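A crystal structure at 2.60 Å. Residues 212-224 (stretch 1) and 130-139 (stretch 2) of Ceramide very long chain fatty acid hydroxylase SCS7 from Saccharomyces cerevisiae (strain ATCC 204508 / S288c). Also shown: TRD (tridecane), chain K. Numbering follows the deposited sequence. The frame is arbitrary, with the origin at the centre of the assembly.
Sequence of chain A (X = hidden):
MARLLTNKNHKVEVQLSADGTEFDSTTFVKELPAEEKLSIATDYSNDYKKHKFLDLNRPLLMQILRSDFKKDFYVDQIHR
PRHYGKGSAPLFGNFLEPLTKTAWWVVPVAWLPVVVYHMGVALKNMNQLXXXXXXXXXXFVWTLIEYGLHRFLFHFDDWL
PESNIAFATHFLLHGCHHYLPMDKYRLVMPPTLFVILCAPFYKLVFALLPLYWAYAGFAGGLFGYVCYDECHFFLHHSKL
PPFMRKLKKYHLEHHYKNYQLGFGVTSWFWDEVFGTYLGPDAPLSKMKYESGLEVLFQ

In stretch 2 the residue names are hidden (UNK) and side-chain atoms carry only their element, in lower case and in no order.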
ATOM      1  N   TYR A 212      22.218 -22.139  -0.704  1.00 83.52           N
ATOM      2  CA  TYR A 212      22.879 -20.836  -0.845  1.00 75.61           C
ATOM      3  C   TYR A 212      22.328 -20.039  -2.012  1.00 74.12           C
ATOM      4  O   TYR A 212      22.561 -18.832  -2.107  1.00 76.09           O
ATOM      5  CB  TYR A 212      24.387 -21.006  -0.987  1.00 72.16           C
ATOM      6  CG  TYR A 212      25.009 -21.607   0.243  1.00 86.28           C
ATOM      7  CD1 TYR A 212      25.043 -20.896   1.434  1.00 91.69           C
ATOM      8  CD2 TYR A 212      25.543 -22.887   0.226  1.00 86.16           C
ATOM      9  CE1 TYR A 212      25.603 -21.436   2.572  1.00 86.25           C
ATOM     10  CE2 TYR A 212      26.108 -23.435   1.366  1.00 84.61           C
ATOM     11  CZ  TYR A 212      26.135 -22.700   2.532  1.00 83.27           C
ATOM     12  OH  TYR A 212      26.687 -23.230   3.668  1.00 96.89           O
ATOM     13  N   TRP A 213      21.591 -20.710  -2.890  1.00 70.48           N
ATOM     14  CA  TRP A 213      20.837 -20.017  -3.928  1.00 71.68           C
ATOM     15  C   TRP A 213      19.681 -19.261  -3.284  1.00 74.50           C
ATOM     16  O   TRP A 213      19.262 -18.204  -3.762  1.00 71.55           O
ATOM     17  CB  TRP A 213      20.278 -20.991  -4.969  1.00 79.42           C
ATOM     18  CG  TRP A 213      21.271 -21.694  -5.865  1.00 89.96           C
ATOM     19  CD1 TRP A 213      22.587 -21.966  -5.606  1.00 89.54           C
ATOM     20  CD2 TRP A 213      21.004 -22.226  -7.170  1.00 88.58           C
ATOM     21  NE1 TRP A 213      23.155 -22.626  -6.676  1.00 84.64           N
ATOM     22  CE2 TRP A 213      22.200 -22.802  -7.646  1.00 86.44           C
ATOM     23  CE3 TRP A 213      19.865 -22.265  -7.986  1.00 84.63           C
ATOM     24  CZ2 TRP A 213      22.292 -23.410  -8.900  1.00 87.97           C
ATOM     25  CZ3 TRP A 213      19.956 -22.869  -9.235  1.00 81.00           C
ATOM     26  CH2 TRP A 213      21.163 -23.430  -9.680  1.00 82.42           C
ATOM     27  N   ALA A 214      19.143 -19.835  -2.208  1.00 78.16           N
ATOM     28  CA  ALA A 214      18.021 -19.238  -1.503  1.00 64.53           C
ATOM     29  C   ALA A 214      18.493 -18.012  -0.744  1.00 62.78           C
ATOM     30  O   ALA A 214      17.803 -17.003  -0.718  1.00 65.98           O
ATOM     31  CB  ALA A 214      17.381 -20.235  -0.567  1.00 69.43           C
ATOM     32  N   TYR A 215      19.677 -18.098  -0.143  1.00 60.03           N
ATOM     33  CA  TYR A 215      20.264 -16.953   0.535  1.00 69.26           C
ATOM     34  C   TYR A 215      20.367 -15.760  -0.396  1.00 72.75           C
ATOM     35  O   TYR A 215      19.908 -14.665  -0.061  1.00 81.15           O
ATOM     36  CB  TYR A 215      21.639 -17.302   1.098  1.00 72.52           C
ATOM     37  CG  TYR A 215      21.555 -18.032   2.412  1.00 81.30           C
ATOM     38  CD1 TYR A 215      21.422 -17.336   3.608  1.00 78.08           C
ATOM     39  CD2 TYR A 215      21.586 -19.418   2.459  1.00 85.89           C
ATOM     40  CE1 TYR A 215      21.328 -17.995   4.805  1.00 72.26           C
ATOM     41  CE2 TYR A 215      21.496 -20.088   3.657  1.00 79.73           C
ATOM     42  CZ  TYR A 215      21.367 -19.369   4.823  1.00 78.00           C
ATOM     43  OH  TYR A 215      21.279 -20.043   6.015  1.00 90.41           O
ATOM     44  N   ALA A 216      20.951 -15.980  -1.569  1.00 68.02           N
ATOM     45  CA  ALA A 216      21.139 -14.913  -2.552  1.00 66.28           C
ATOM     46  C   ALA A 216      19.809 -14.454  -3.139  1.00 67.46           C
ATOM     47  O   ALA A 216      19.579 -13.258  -3.315  1.00 68.80           O
ATOM     48  CB  ALA A 216      22.069 -15.376  -3.661  1.00 65.19           C
ATOM     49  N   GLY A 217      18.940 -15.412  -3.449  1.00 60.92           N
ATOM     50  CA  GLY A 217      17.639 -15.111  -4.023  1.00 56.46           C
ATOM     51  C   GLY A 217      16.734 -14.368  -3.054  1.00 70.95           C
ATOM     52  O   GLY A 217      16.111 -13.370  -3.418  1.00 72.84           O
ATOM     53  N   PHE A 218      16.652 -14.854  -1.817  1.00 65.90           N
ATOM     54  CA  PHE A 218      15.848 -14.190  -0.804  1.00 63.21           C
ATOM     55  C   PHE A 218      16.397 -12.802  -0.486  1.00 66.34           C
ATOM     56  O   PHE A 218      15.625 -11.865  -0.271  1.00 70.07           O
ATOM     57  CB  PHE A 218      15.776 -15.016   0.485  1.00 65.98           C
ATOM     58  CG  PHE A 218      15.009 -14.344   1.580  1.00 68.65           C
ATOM     59  CD1 PHE A 218      13.620 -14.257   1.517  1.00 70.73           C
ATOM     60  CD2 PHE A 218      15.667 -13.779   2.663  1.00 72.50           C
ATOM     61  CE1 PHE A 218      12.895 -13.623   2.526  1.00 65.51           C
ATOM     62  CE2 PHE A 218      14.946 -13.147   3.681  1.00 70.15           C
ATOM     63  CZ  PHE A 218      13.560 -13.066   3.603  1.00 65.43           C
ATOM     64  N   ALA A 219      17.722 -12.667  -0.449  1.00 52.84           N
ATOM     65  CA  ALA A 219      18.309 -11.372  -0.137  1.00 54.74           C
ATOM     66  C   ALA A 219      17.819 -10.343  -1.151  1.00 63.78           C
ATOM     67  O   ALA A 219      17.475  -9.219  -0.788  1.00 66.64           O
ATOM     68  CB  ALA A 219      19.831 -11.450  -0.125  1.00 60.71           C
ATOM     69  N   GLY A 220      17.769 -10.746  -2.419  1.00 67.44           N
ATOM     70  CA  GLY A 220      17.323  -9.878  -3.494  1.00 60.56           C
ATOM     71  C   GLY A 220      15.849  -9.500  -3.417  1.00 62.28           C
ATOM     72  O   GLY A 220      15.493  -8.328  -3.540  1.00 60.61           O
ATOM     73  N   GLY A 221      14.990 -10.496  -3.230  1.00 57.27           N
ATOM     74  CA  GLY A 221      13.575 -10.254  -3.050  1.00 56.69           C
ATOM     75  C   GLY A 221      13.311  -9.320  -1.877  1.00 65.50           C
ATOM     76  O   GLY A 221      12.451  -8.430  -1.954  1.00 59.94           O
ATOM     77  N   LEU A 222      14.064  -9.505  -0.793  1.00 57.80           N
ATOM     78  CA  LEU A 222      13.894  -8.672   0.386  1.00 63.69           C
ATOM     79  C   LEU A 222      14.354  -7.238   0.104  1.00 68.96           C
ATOM     80  O   LEU A 222      13.673  -6.279   0.499  1.00 70.48           O
ATOM     81  CB  LEU A 222      14.651  -9.261   1.578  1.00 66.56           C
ATOM     82  CG  LEU A 222      14.462  -8.511   2.895  1.00 66.96           C
ATOM     83  CD1 LEU A 222      13.005  -8.469   3.259  1.00 57.18           C
ATOM     84  CD2 LEU A 222      15.260  -9.177   3.983  1.00 67.79           C
ATOM     85  N   PHE A 223      15.487  -7.098  -0.590  1.00 57.50           N
ATOM     86  CA  PHE A 223      16.021  -5.780  -0.963  1.00 59.05           C
ATOM     87  C   PHE A 223      15.039  -5.035  -1.863  1.00 64.23           C
ATOM     88  O   PHE A 223      14.860  -3.823  -1.750  1.00 69.00           O
ATOM     89  CB  PHE A 223      17.372  -5.923  -1.670  1.00 56.05           C
ATOM     90  CG  PHE A 223      17.941  -4.624  -2.178  1.00 60.05           C
ATOM     91  CD1 PHE A 223      18.567  -3.736  -1.315  1.00 60.60           C
ATOM     92  CD2 PHE A 223      17.859  -4.293  -3.518  1.00 52.28           C
ATOM     93  CE1 PHE A 223      19.088  -2.545  -1.780  1.00 58.53           C
ATOM     94  CE2 PHE A 223      18.386  -3.112  -3.987  1.00 56.09           C
ATOM     95  CZ  PHE A 223      19.005  -2.236  -3.117  1.00 61.01           C
ATOM     96  N   GLY A 224      14.404  -5.782  -2.756  1.00 63.11           N
ATOM     97  CA  GLY A 224      13.400  -5.233  -3.636  1.00 65.27           C
ATOM     98  C   GLY A 224      12.214  -4.724  -2.856  1.00 64.47           C
ATOM     99  O   GLY A 224      11.670  -3.674  -3.192  1.00 73.41           O
ATOM    100  N   UNK A 130      27.320 -15.891  -9.831  1.00 61.73           N
ATOM    101  CA  UNK A 130      25.975 -16.460  -9.870  1.00 72.33           C
ATOM    102  C   UNK A 130      25.148 -16.000  -8.668  1.00 76.57           C
ATOM    103  O   UNK A 130      23.925 -15.927  -8.749  1.00 79.10           O
ATOM    104  c   UNK A 130      25.941 -19.483 -13.405  1.00 74.03           C
ATOM    105  c   UNK A 130      26.465 -18.542 -11.245  1.00 73.45           C
ATOM    106  c   UNK A 130      26.026 -17.990  -9.918  1.00 74.89           C
ATOM    107  c   UNK A 130      27.290 -19.567 -13.708  1.00 63.60           C
ATOM    108  c   UNK A 130      28.230 -19.150 -12.787  1.00 64.99           C
ATOM    109  c   UNK A 130      25.533 -18.973 -12.173  1.00 73.50           C
ATOM    110  c   UNK A 130      27.815 -18.646 -11.557  1.00 76.40           C
ATOM    111  N   UNK A 131      25.808 -15.697  -7.552  1.00 74.56           N
ATOM    112  CA  UNK A 131      25.093 -15.192  -6.381  1.00 65.02           C
ATOM    113  C   UNK A 131      24.523 -13.810  -6.689  1.00 66.80           C
ATOM    114  O   UNK A 131      23.342 -13.548  -6.436  1.00 59.11           O
ATOM    115  c   UNK A 131      25.993 -15.146  -5.162  1.00 53.76           C
ATOM    116  N   UNK A 132      25.357 -12.937  -7.250  1.00 58.06           N
ATOM    117  CA  UNK A 132      24.877 -11.643  -7.714  1.00 63.18           C
ATOM    118  C   UNK A 132      23.736 -11.805  -8.712  1.00 67.21           C
ATOM    119  O   UNK A 132      22.748 -11.068  -8.647  1.00 69.13           O
ATOM    120  s   UNK A 132      27.272 -10.359  -7.168  1.00 83.30           S
ATOM    121  c   UNK A 132      26.006 -10.830  -8.347  1.00 56.55           C
ATOM    122  N   UNK A 133      23.858 -12.762  -9.629  1.00 70.96           N
ATOM    123  CA  UNK A 133      22.791 -12.957 -10.601  1.00 63.69           C
ATOM    124  C   UNK A 133      21.503 -13.392  -9.912  1.00 58.90           C
ATOM    125  O   UNK A 133      20.428 -12.905 -10.235  1.00 69.69           O
ATOM    126  c   UNK A 133      20.259 -13.717 -14.141  1.00 53.58           C
ATOM    127  c   UNK A 133      21.391 -15.611 -12.447  1.00 57.03           C
ATOM    128  c   UNK A 133      21.382 -13.409 -13.377  1.00 56.94           C
ATOM    129  c   UNK A 133      23.148 -13.981 -11.678  1.00 55.64           C
ATOM    130  c   UNK A 133      19.701 -14.980 -14.068  1.00 52.37           C
ATOM    131  c   UNK A 133      20.265 -15.932 -13.216  1.00 60.00           C
ATOM    132  c   UNK A 133      21.964 -14.353 -12.530  1.00 60.24           C
ATOM    133  N   UNK A 134      21.613 -14.305  -8.957  1.00 61.20           N
ATOM    134  CA  UNK A 134      20.432 -14.796  -8.260  1.00 64.25           C
ATOM    135  C   UNK A 134      19.828 -13.720  -7.352  1.00 63.91           C
ATOM    136  O   UNK A 134      18.619 -13.696  -7.113  1.00 62.47           O
ATOM    137  c   UNK A 134      21.028 -17.297  -8.321  1.00 69.54           C
ATOM    138  c   UNK A 134      21.350 -18.487  -7.457  1.00 70.83           C
ATOM    139  c   UNK A 134      19.810 -17.597  -9.181  1.00 59.94           C
ATOM    140  c   UNK A 134      20.783 -16.051  -7.463  1.00 65.95           C
ATOM    141  N   UNK A 135      20.676 -12.831  -6.845  1.00 59.45           N
ATOM    142  CA  UNK A 135      20.208 -11.657  -6.122  1.00 62.42           C
ATOM    143  C   UNK A 135      19.282 -10.827  -7.007  1.00 71.33           C
ATOM    144  O   UNK A 135      18.180 -10.454  -6.592  1.00 66.25           O
ATOM    145  c   UNK A 135      21.390 -10.808  -5.664  1.00 65.07           C
ATOM    146  c   UNK A 135      20.999  -9.584  -4.892  1.00 66.30           C
ATOM    147  c   UNK A 135      21.049  -9.583  -3.510  1.00 74.30           C
ATOM    148  c   UNK A 135      20.311  -7.312  -3.450  1.00 66.75           C
ATOM    149  c   UNK A 135      20.258  -7.295  -4.828  1.00 63.28           C
ATOM    150  c   UNK A 135      20.702  -8.459  -2.792  1.00 73.21           C
ATOM    151  c   UNK A 135      20.606  -8.426  -5.546  1.00 62.05           C
ATOM    152  N   UNK A 136      19.740 -10.549  -8.228  1.00 73.12           N
ATOM    153  CA  UNK A 136      19.005  -9.702  -9.164  1.00 65.17           C
ATOM    154  C   UNK A 136      17.671 -10.315  -9.571  1.00 68.24           C
ATOM    155  O   UNK A 136      16.688  -9.590  -9.714  1.00 73.43           O
ATOM    156  c   UNK A 136      19.856  -9.409 -10.407  1.00 71.73           C
ATOM    157  s   UNK A 136      21.314  -8.370 -10.048  1.00 76.11           S
ATOM    158  N   UNK A 137      17.614 -11.636  -9.741  1.00 64.65           N
ATOM    159  CA  UNK A 137      16.339 -12.261 -10.096  1.00 69.19           C
ATOM    160  C   UNK A 137      15.394 -12.169  -8.901  1.00 75.85           C
ATOM    161  O   UNK A 137      14.177 -12.111  -9.073  1.00 78.86           O
ATOM    162  c   UNK A 137      16.482 -13.748 -10.560  1.00 79.30           C
ATOM    163  c   UNK A 137      16.614 -14.687  -9.397  1.00 92.83           C
ATOM    164  c   UNK A 137      17.669 -13.904 -11.461  1.00 81.76           C
ATOM    165  N   UNK A 138      15.959 -12.132  -7.693  1.00 74.18           N
ATOM    166  CA  UNK A 138      15.181 -11.873  -6.495  1.00 65.44           C
ATOM    167  C   UNK A 138      14.476 -10.530  -6.606  1.00 68.74           C
ATOM    168  O   UNK A 138      13.274 -10.422  -6.331  1.00 64.86           O
ATOM    169  N   UNK A 139      15.225  -9.506  -7.023  1.00 65.93           N
ATOM    170  CA  UNK A 139      14.658  -8.181  -7.265  1.00 64.22           C
ATOM    171  C   UNK A 139      13.594  -8.198  -8.373  1.00 66.55           C
ATOM    172  O   UNK A 139      12.605  -7.476  -8.313  1.00 77.95           O
ATOM    173  c   UNK A 139      15.754  -7.178  -7.625  1.00 56.98           C
ATOM    174  c   UNK A 139      15.154  -5.808  -7.935  1.00 54.30           C
ATOM    175  c   UNK A 139      16.791  -7.089  -6.489  1.00 57.35           C
TER
HETATM  176  C1  TRD K 409       5.188  -8.856   1.098  1.00 62.08           C
HETATM  177  C2  TRD K 409       5.997 -10.144   1.005  1.00 64.62           C
HETATM  178  C3  TRD K 409       7.444  -9.812   0.669  1.00 72.58           C
HETATM  179  C4  TRD K 409       8.208 -11.022   0.159  1.00 73.00           C
HETATM  180  C5  TRD K 409       9.680 -10.678  -0.006  1.00 69.39           C
HETATM  181  C6  TRD K 409      10.472 -11.937  -0.295  1.00 73.96           C
HETATM  182  C7  TRD K 409      10.795 -12.039  -1.775  1.00 77.93           C
HETATM  183  C8  TRD K 409      11.070 -13.477  -2.196  1.00 84.60           C
HETATM  184  C9  TRD K 409      12.011 -13.505  -3.396  1.00 84.33           C
HETATM  185  C10 TRD K 409      12.190 -14.894  -3.985  1.00 79.76           C
HETATM  186  C11 TRD K 409      13.209 -14.870  -5.111  1.00 81.99           C
HETATM  187  C12 TRD K 409      13.444 -16.272  -5.656  1.00 82.28           C
HETATM  188  C13 TRD K 409      14.546 -16.321  -6.708  1.00 67.64           C

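Position 130 carries one carbon followed by a ring of six carbons, with no oxygen on it. The CA-to-CB bond points toward stretch 1, yet the side chain makes no contact with it. A plain six-carbon ring on a single carbon is Phe-130.

Position 131 has a single side-chain carbon. That CB lies 4.2 Å from CB of Ala-216, and the backbone O of 131 is 3.6 Å from the same Ala-216 CB. One carbon makes it Ala-131, a small side chain facing another alanine.

Position 132 shows one carbon and then a sulfur, its CA-to-CB bond pointing away from stretch 1, and touches nothing on it: Cys-132.

At position 133 a carbon leads to another six-carbon ring, also out of contact. It is Phe-133, whose CA-to-CB bond points away, on the surface.

Position 134 has four carbons, forked at the second, and its CA-to-CB bond points toward the partner. CB is 4.1 Å from CB of Ala-216, and one branch tip rests over a face of the Trp-213 ring. The fork after one unbranched carbon identifies Leu-134; its CD1 comes within 3.6 Å of Trp-213 CG, a CH-pi contact.

Position 135 again has one carbon and a six-carbon ring. CA-to-CB runs sideways, but the ring turns back among Ala-216, Ala-219, Gly-220 and Phe-223, as a knob in a hole. This is Phe-135, with chi1 t. Gly-220 CA sits 3.7 Å from the ring centroid, almost on its normal, and Phe-135 CZ is 3.7 Å from Phe-223 CB.

Position 136 repeats the carbon-plus-sulfur pattern, its CA-to-CB bond pointing away from stretch 1: Cys-136.

Position 137 has three carbons, forked at the first, and barely meets stretch 1. This is Val-137; its CG2 instead approaches the end of the tridecane, 3.8 Å from C13.

Position 138 has no side-chain atoms. Its CA lies 3.5 Å from Gly-217 O and 4.1 Å from Gly-221 CA. It is Gly-138, and the absence is essential to this packing: an ideal CB would fall 2.3 Å from Gly-217 O.

Position 139 has three carbons, again forked at the first; one branch tip lies close to Gly-220 O and at the edge of the Phe-223 ring. This is Val-139, whose CG2 is 3.5 Å from Gly-220 O.

The rule is close backbone packing, with larger side chains flanking the glycine contact. The helix axes approach to 6.4 Å and cross at -39°, with N-to-C directions broadly aligned. No hydrogen bond joins the stretches; five CA-H...O contacts run between them, among them Gly-220 CA to Phe-135 O and Gly-221 CA to Gly-138 O, both 3.3 Å. Glycine permits this on both helices: an ideal CB on Gly-220 would stand 1.9 Å from Phe-135 O. Gly-221 also packs on Gly-138, but a CB there would point away from stretch 2 and clash with tridecane C9, 2.2 Å off. Around this seam, Leu-134 against Trp-213 and Phe-135 with Val-139 against Phe-223 supply the bulky apolar contacts.

Stretch 2, residues 130-139: FACFLFCVGV
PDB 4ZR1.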